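Local coordinates for chitin elicitor-binding protein (Oryza sativa subsp. japonica, PDB 5JCD) that binds chitin oligosaccharides from fungal cell walls through its extracellular LysM region and helps pass that signal on to rice defence responses, at residues 1-7 with 72-78; 11-15 with 133-137. All blocks are in the same frame, centred on the assembly; numbering follows the deposited sequence.

Contact 1 of 2, residues 1-7 with 72-78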
ATOM      1  N   ALA A   1       1.920  10.581   9.972  1.00 53.75           N
ATOM      2  CA  ALA A   1       2.695  10.150   8.800  1.00 65.08           C
ATOM      3  C   ALA A   1       2.503   8.662   8.446  1.00 61.58           C
ATOM      4  O   ALA A   1       2.667   7.796   9.305  1.00 42.08           O
ATOM      5  CB  ALA A   1       4.183  10.459   9.008  1.00 73.36           C
ATOM      6  N   ASN A   2       2.102   8.386   7.199  1.00 65.44           N
ATOM      7  CA  ASN A   2       2.105   7.031   6.663  1.00 49.53           C
ATOM      8  C   ASN A   2       1.387   5.997   7.582  1.00 40.82           C
ATOM      9  O   ASN A   2       0.328   6.308   8.139  1.00 38.24           O
ATOM     10  CB  ASN A   2       3.597   6.726   6.449  1.00 66.45           C
ATOM     11  CG  ASN A   2       3.886   5.590   5.476  1.00 66.28           C
ATOM     12  OD1 ASN A   2       3.973   4.440   5.915  1.00 58.00           O
ATOM     13  ND2 ASN A   2       4.142   5.913   4.178  1.00 45.81           N
ATOM     14  N   PHE A   3       1.940   4.794   7.762  1.00 40.44           N
ATOM     15  CA  PHE A   3       1.491   3.913   8.855  1.00 32.02           C
ATOM     16  C   PHE A   3       2.550   3.908   9.921  1.00 38.85           C
ATOM     17  O   PHE A   3       3.738   3.909   9.644  1.00 38.79           O
ATOM     18  CB  PHE A   3       1.241   2.457   8.437  1.00 32.09           C
ATOM     19  CG  PHE A   3       0.053   2.266   7.544  1.00 35.71           C
ATOM     20  CD1 PHE A   3      -0.842   3.315   7.309  1.00 33.36           C
ATOM     21  CD2 PHE A   3      -0.173   1.035   6.935  1.00 25.97           C
ATOM     22  CE1 PHE A   3      -1.920   3.145   6.474  1.00 33.70           C
ATOM     23  CE2 PHE A   3      -1.261   0.850   6.093  1.00 26.54           C
ATOM     24  CZ  PHE A   3      -2.135   1.907   5.858  1.00 41.05           C
ATOM     25  N   THR A   4       2.095   3.933  11.154  1.00 35.49           N
ATOM     26  CA  THR A   4       2.973   3.921  12.296  1.00 36.82           C
ATOM     27  C   THR A   4       3.599   2.522  12.572  1.00 47.34           C
ATOM     28  O   THR A   4       2.983   1.491  12.323  1.00 34.74           O
ATOM     29  CB  THR A   4       2.158   4.479  13.497  1.00 33.36           C
ATOM     30  OG1 THR A   4       2.425   5.884  13.633  1.00 46.75           O
ATOM     31  CG2 THR A   4       2.409   3.738  14.791  1.00 38.51           C
ATOM     32  N   CYS A   5       4.823   2.502  13.092  1.00 44.07           N
ATOM     33  CA  CYS A   5       5.483   1.264  13.485  1.00 38.49           C
ATOM     34  C   CYS A   5       6.419   1.560  14.647  1.00 41.32           C
ATOM     35  O   CYS A   5       7.252   2.461  14.553  1.00 45.44           O
ATOM     36  CB  CYS A   5       6.286   0.669  12.325  1.00 34.83           C
ATOM     37  SG  CYS A   5       7.033  -0.929  12.696  1.00 50.22           S
ATOM     38  N   ALA A   6       6.301   0.781  15.721  1.00 38.67           N
ATOM     39  CA  ALA A   6       6.984   1.087  16.975  1.00 41.28           C
ATOM     40  C   ALA A   6       8.076   0.085  17.392  1.00 46.45           C
ATOM     41  O   ALA A   6       8.654   0.222  18.471  1.00 40.79           O
ATOM     42  CB  ALA A   6       5.957   1.200  18.086  1.00 31.87           C
ATOM     43  N   VAL A   7       8.361  -0.896  16.540  1.00 34.11           N
ATOM     44  CA  VAL A   7       9.369  -1.905  16.830  1.00 39.07           C
ATOM     45  C   VAL A   7      10.757  -1.408  16.483  1.00 46.30           C
ATOM     46  O   VAL A   7      10.910  -0.300  15.966  1.00 41.93           O
ATOM     47  CB  VAL A   7       9.080  -3.190  16.066  1.00 52.00           C
ATOM     48  CG1 VAL A   7       7.658  -3.705  16.410  1.00 26.74           C
ATOM     49  CG2 VAL A   7       9.215  -2.941  14.588  1.00 48.05           C
ATOM     50  N   CYS A  72      10.773  -0.782   9.017  1.00 36.89           N
ATOM     51  CA  CYS A  72      10.402   0.188  10.035  1.00 44.34           C
ATOM     52  C   CYS A  72      11.600   1.083  10.321  1.00 45.81           C
ATOM     53  O   CYS A  72      12.727   0.603  10.391  1.00 41.93           O
ATOM     54  CB  CYS A  72       9.929  -0.519  11.306  1.00 42.54           C
ATOM     55  SG  CYS A  72       8.321  -1.334  11.135  1.00 50.45           S
ATOM     56  N   ASN A  73      11.382   2.389  10.407  1.00 47.74           N
ATOM     57  CA  ASN A  73      12.481   3.275  10.778  1.00 47.40           C
ATOM     58  C   ASN A  73      12.469   3.834  12.194  1.00 48.20           C
ATOM     59  O   ASN A  73      13.226   4.749  12.488  1.00 52.29           O
ATOM     60  CB  ASN A  73      12.640   4.431   9.784  1.00 43.48           C
ATOM     61  CG  ASN A  73      11.481   5.397   9.797  1.00 45.36           C
ATOM     62  OD1 ASN A  73      10.615   5.365  10.672  1.00 40.01           O
ATOM     63  ND2 ASN A  73      11.501   6.324   8.850  1.00 59.52           N
ATOM     64  N   GLY A  74      11.600   3.324  13.052  1.00 50.94           N
ATOM     65  CA  GLY A  74      11.513   3.815  14.418  1.00 48.07           C
ATOM     66  C   GLY A  74      10.252   4.623  14.651  1.00 50.65           C
ATOM     67  O   GLY A  74       9.767   4.726  15.781  1.00 45.88           O
ATOM     68  N   ASP A  75       9.715   5.175  13.563  1.00 39.86           N
ATOM     69  CA  ASP A  75       8.520   6.018  13.602  1.00 48.48           C
ATOM     70  C   ASP A  75       7.461   5.423  12.699  1.00 42.90           C
ATOM     71  O   ASP A  75       6.272   5.408  13.015  1.00 34.37           O
ATOM     72  CB  ASP A  75       8.815   7.444  13.121  1.00 53.62           C
ATOM     73  CG  ASP A  75       9.631   8.240  14.104  1.00 65.04           C
ATOM     74  OD1 ASP A  75       9.349   8.150  15.317  1.00 75.99           O
ATOM     75  OD2 ASP A  75      10.543   8.969  13.676  1.00 65.10           O
ATOM     76  N   VAL A  76       7.918   4.906  11.572  1.00 34.13           N
ATOM     77  CA  VAL A  76       7.030   4.585  10.502  1.00 30.75           C
ATOM     78  C   VAL A  76       7.500   3.311   9.801  1.00 41.71           C
ATOM     79  O   VAL A  76       8.657   2.881   9.946  1.00 38.44           O
ATOM     80  CB  VAL A  76       6.956   5.830   9.540  1.00 46.31           C
ATOM     81  CG1 VAL A  76       8.202   5.958   8.677  1.00 41.84           C
ATOM     82  CG2 VAL A  76       5.794   5.751   8.687  1.00 52.65           C
ATOM     83  N   GLY A  77       6.572   2.661   9.113  1.00 40.82           N
ATOM     84  CA  GLY A  77       6.898   1.533   8.267  1.00 41.97           C
ATOM     85  C   GLY A  77       6.745   1.942   6.810  1.00 40.55           C
ATOM     86  O   GLY A  77       5.737   2.514   6.440  1.00 37.12           O
ATOM     87  N   GLN A  78       7.735   1.644   5.980  1.00 27.70           N
ATOM     88  CA  GLN A  78       7.672   1.987   4.562  1.00 35.59           C
ATOM     89  C   GLN A  78       8.105   0.800   3.734  1.00 33.93           C
ATOM     90  O   GLN A  78       8.923   0.007   4.182  1.00 34.31           O
ATOM     91  CB  GLN A  78       8.592   3.182   4.261  1.00 35.56           C
ATOM     92  CG  GLN A  78       8.211   4.409   5.075  1.00 39.27           C
ATOM     93  CD  GLN A  78       9.301   5.432   5.126  1.00 48.86           C
ATOM     94  OE1 GLN A  78      10.479   5.094   5.252  1.00 53.90           O
ATOM     95  NE2 GLN A  78       8.921   6.700   4.989  1.00 42.74           N
TER
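A disulfide, Cys5 SG to Cys72 SG at 2.1 Å, joins the chain just after strand 3-4 to the end of strand 63-72. Beside it run two near-linear backbone hydrogen bonds, Gly77 N to Phe3 O at 3.1 Å and Cys5 N to Asp75 O at 3.2 Å, with Thr4 and Val76 between them as an antiparallel non-hydrogen-bonded pair. Asn73 shapes the tight turn, its OD1 accepting from Asp75 N (3.0 Å), an Asx turn, and from Val76 N (2.9 Å), completing an Asx motif; Gly74 follows with a phi of 108°, which would strain a residue with a CB. Val76 CG2 lies 2.9 Å from Phe3 O and 3.3 Å from Asn2 CB; its compact, beta-branched side chain suits a strand. The aromatic ring of Phe3 suits the buried spot by Pro133 and Ile188. Only two hydrogen bonds join the two segments, so the disulfide adds a covalent tie that probably limits fraying, as suits the extracellular part of a membrane receptor.

Contact 2 of 2, residues 11-15 with 133-137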
ATOM      1  N   THR A  11      13.695  -3.337  11.494  1.00 42.75           N
ATOM      2  CA  THR A  11      12.827  -4.517  11.456  1.00 41.83           C
ATOM      3  C   THR A  11      12.230  -4.670  10.065  1.00 44.30           C
ATOM      4  O   THR A  11      11.745  -3.718   9.462  1.00 40.30           O
ATOM      5  CB  THR A  11      11.670  -4.425  12.477  1.00 37.51           C
ATOM      6  OG1 THR A  11      12.203  -4.415  13.805  1.00 37.01           O
ATOM      7  CG2 THR A  11      10.688  -5.607  12.323  1.00 28.87           C
ATOM      8  N   THR A  12      12.260  -5.893   9.575  1.00 42.31           N
ATOM      9  CA  THR A  12      11.692  -6.202   8.298  1.00 42.31           C
ATOM     10  C   THR A  12      10.593  -7.250   8.465  1.00 41.24           C
ATOM     11  O   THR A  12      10.784  -8.220   9.206  1.00 41.38           O
ATOM     12  CB  THR A  12      12.847  -6.658   7.345  1.00 48.06           C
ATOM     13  OG1 THR A  12      13.153  -5.595   6.428  1.00 48.78           O
ATOM     14  CG2 THR A  12      12.519  -7.942   6.606  1.00 46.42           C
ATOM     15  N   CYS A  13       9.468  -7.049   7.767  1.00 29.83           N
ATOM     16  CA  CYS A  13       8.353  -8.010   7.723  1.00 32.48           C
ATOM     17  C   CYS A  13       7.638  -7.942   6.363  1.00 37.35           C
ATOM     18  O   CYS A  13       7.993  -7.142   5.504  1.00 38.82           O
ATOM     19  CB  CYS A  13       7.339  -7.770   8.868  1.00 28.79           C
ATOM     20  SG  CYS A  13       6.452  -6.132   8.860  1.00 32.77           S
ATOM     21  N   LYS A  14       6.655  -8.814   6.168  1.00 33.35           N
ATOM     22  CA  LYS A  14       5.827  -8.804   4.971  1.00 34.98           C
ATOM     23  C   LYS A  14       4.517  -7.982   5.146  1.00 35.38           C
ATOM     24  O   LYS A  14       3.769  -8.198   6.093  1.00 27.04           O
ATOM     25  CB  LYS A  14       5.521 -10.254   4.552  1.00 32.87           C
ATOM     26  CG  LYS A  14       5.096 -10.382   3.092  1.00 54.32           C
ATOM     27  CD  LYS A  14       5.060 -11.838   2.614  1.00 67.32           C
ATOM     28  CE  LYS A  14       3.685 -12.490   2.741  1.00 68.15           C
ATOM     29  NZ  LYS A  14       3.470 -13.242   4.018  1.00 66.25           N
ATOM     30  N   SER A  15       4.244  -7.055   4.224  1.00 34.35           N
ATOM     31  CA  SER A  15       3.006  -6.260   4.232  1.00 23.43           C
ATOM     32  C   SER A  15       2.383  -6.289   2.850  1.00 32.28           C
ATOM     33  O   SER A  15       2.895  -6.955   1.944  1.00 33.54           O
ATOM     34  CB  SER A  15       3.292  -4.802   4.577  1.00 34.05           C
ATOM     35  OG  SER A  15       3.749  -4.631   5.896  1.00 37.49           O
ATOM     36  N   PRO A 133       2.781   2.667   2.556  1.00 32.49           N
ATOM     37  CA  PRO A 133       2.620   2.588   4.007  1.00 28.69           C
ATOM     38  C   PRO A 133       2.485   1.148   4.528  1.00 37.88           C
ATOM     39  O   PRO A 133       1.796   0.299   3.949  1.00 30.38           O
ATOM     40  CB  PRO A 133       1.335   3.381   4.246  1.00 25.25           C
ATOM     41  CG  PRO A 133       0.543   3.159   3.002  1.00 23.62           C
ATOM     42  CD  PRO A 133       1.523   3.013   1.874  1.00 33.54           C
ATOM     43  N   CYS A 134       3.149   0.889   5.643  1.00 33.23           N
ATOM     44  CA  CYS A 134       3.152  -0.436   6.223  1.00 28.89           C
ATOM     45  C   CYS A 134       3.577  -0.350   7.669  1.00 33.06           C
ATOM     46  O   CYS A 134       3.879   0.724   8.176  1.00 29.48           O
ATOM     47  CB  CYS A 134       4.102  -1.376   5.451  1.00 23.36           C
ATOM     48  SG  CYS A 134       5.856  -0.866   5.392  1.00 32.09           S
ATOM     49  N   SER A 135       3.584  -1.503   8.325  1.00 29.75           N
ATOM     50  CA  SER A 135       4.054  -1.606   9.691  1.00 37.23           C
ATOM     51  C   SER A 135       4.396  -3.047   9.967  1.00 37.56           C
ATOM     52  O   SER A 135       3.934  -3.957   9.258  1.00 33.50           O
ATOM     53  CB  SER A 135       2.982  -1.149  10.677  1.00 36.95           C
ATOM     54  OG  SER A 135       3.445  -1.250  12.016  1.00 34.17           O
ATOM     55  N   CYS A 136       5.179  -3.263  11.012  1.00 34.35           N
ATOM     56  CA  CYS A 136       5.407  -4.618  11.470  1.00 42.02           C
ATOM     57  C   CYS A 136       4.903  -4.768  12.917  1.00 40.38           C
ATOM     58  O   CYS A 136       5.230  -5.749  13.579  1.00 37.33           O
ATOM     59  CB  CYS A 136       6.887  -4.984  11.359  1.00 36.12           C
ATOM     60  SG  CYS A 136       7.655  -4.745   9.701  1.00 41.09           S
ATOM     61  N   ASP A 137       4.137  -3.789  13.415  1.00 32.34           N
ATOM     62  CA  ASP A 137       3.600  -3.848  14.783  1.00 29.56           C
ATOM     63  C   ASP A 137       2.723  -5.068  14.878  1.00 36.58           C
ATOM     64  O   ASP A 137       2.050  -5.418  13.914  1.00 37.08           O
ATOM     65  CB  ASP A 137       2.709  -2.647  15.125  1.00 30.68           C
ATOM     66  CG  ASP A 137       3.482  -1.355  15.334  1.00 40.13           C
ATOM     67  OD1 ASP A 137       4.668  -1.406  15.720  1.00 45.43           O
ATOM     68  OD2 ASP A 137       2.888  -0.280  15.094  1.00 43.99           O
TER
HETATM   69  O   HOH W   1       2.896  -6.573   7.793  1.00 31.50           O
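Pro133 opens the segment with its CA-to-CB bond directed away from 11-15; its rigid, apolar ring suits a buried spot. Cys134 points toward the strand, its CB 3.3 Å from Ser15 OG. Ser135 faces the other way: its OG accepts from Asp137 N at 3.0 Å, making an ST turn, and also bonds with Thr4 O, a double role that a small hydroxyl can fill. A water donates to Ser135 O (3.2 Å) and to Lys14 O (2.5 Å) and hydrogen-bonds with Ser15 OG (2.8 Å), bridging the two backbones where no clear direct hydrogen bond joins them. Cys136 then crosses the gap, its SG 2.0 Å from Cys13 SG with chi3 of -94°, near the relaxed value for a disulfide; Thr11 CG2 packs 4.0 Å from Cys136 CB. Together the Cys13-Cys136 and Cys70-Cys134 disulfides cross-link the central mixed sheet of this LysM receptor ectodomain, away from the chitin-binding residues. The segment thus leaves strand 133-134, which pairs with strand 76-79, passes the start of strand 12-20, itself paired with strand 63-72, and reaches toward helix 168-174, where Asp137 forms a salt bridge with Arg174.

From the N terminus the chain runs through 1-7 and into strand 12-20, whose start is 11-15, so that one half of each contact is in place before the first helices. Strand 63-72 brings it back to 72-78, where contact 1 closes its loop of 64 intervening residues. The chain then passes through helices 93-100 and 107-113, in a LysM domain, and returns at 133-137, closing contact 2 across 117 residues. Because 11-15 falls within the first loop and 133-137 beyond it, the two loops cross. Their centres are about 8 Å apart, and Thr11 O probably accepts from Cys72 N at 3.1 Å. Together they gather the N terminus, strands 12-20 and 76-79 and the segment 133-137 that follows strand 127-129 around one mixed sheet.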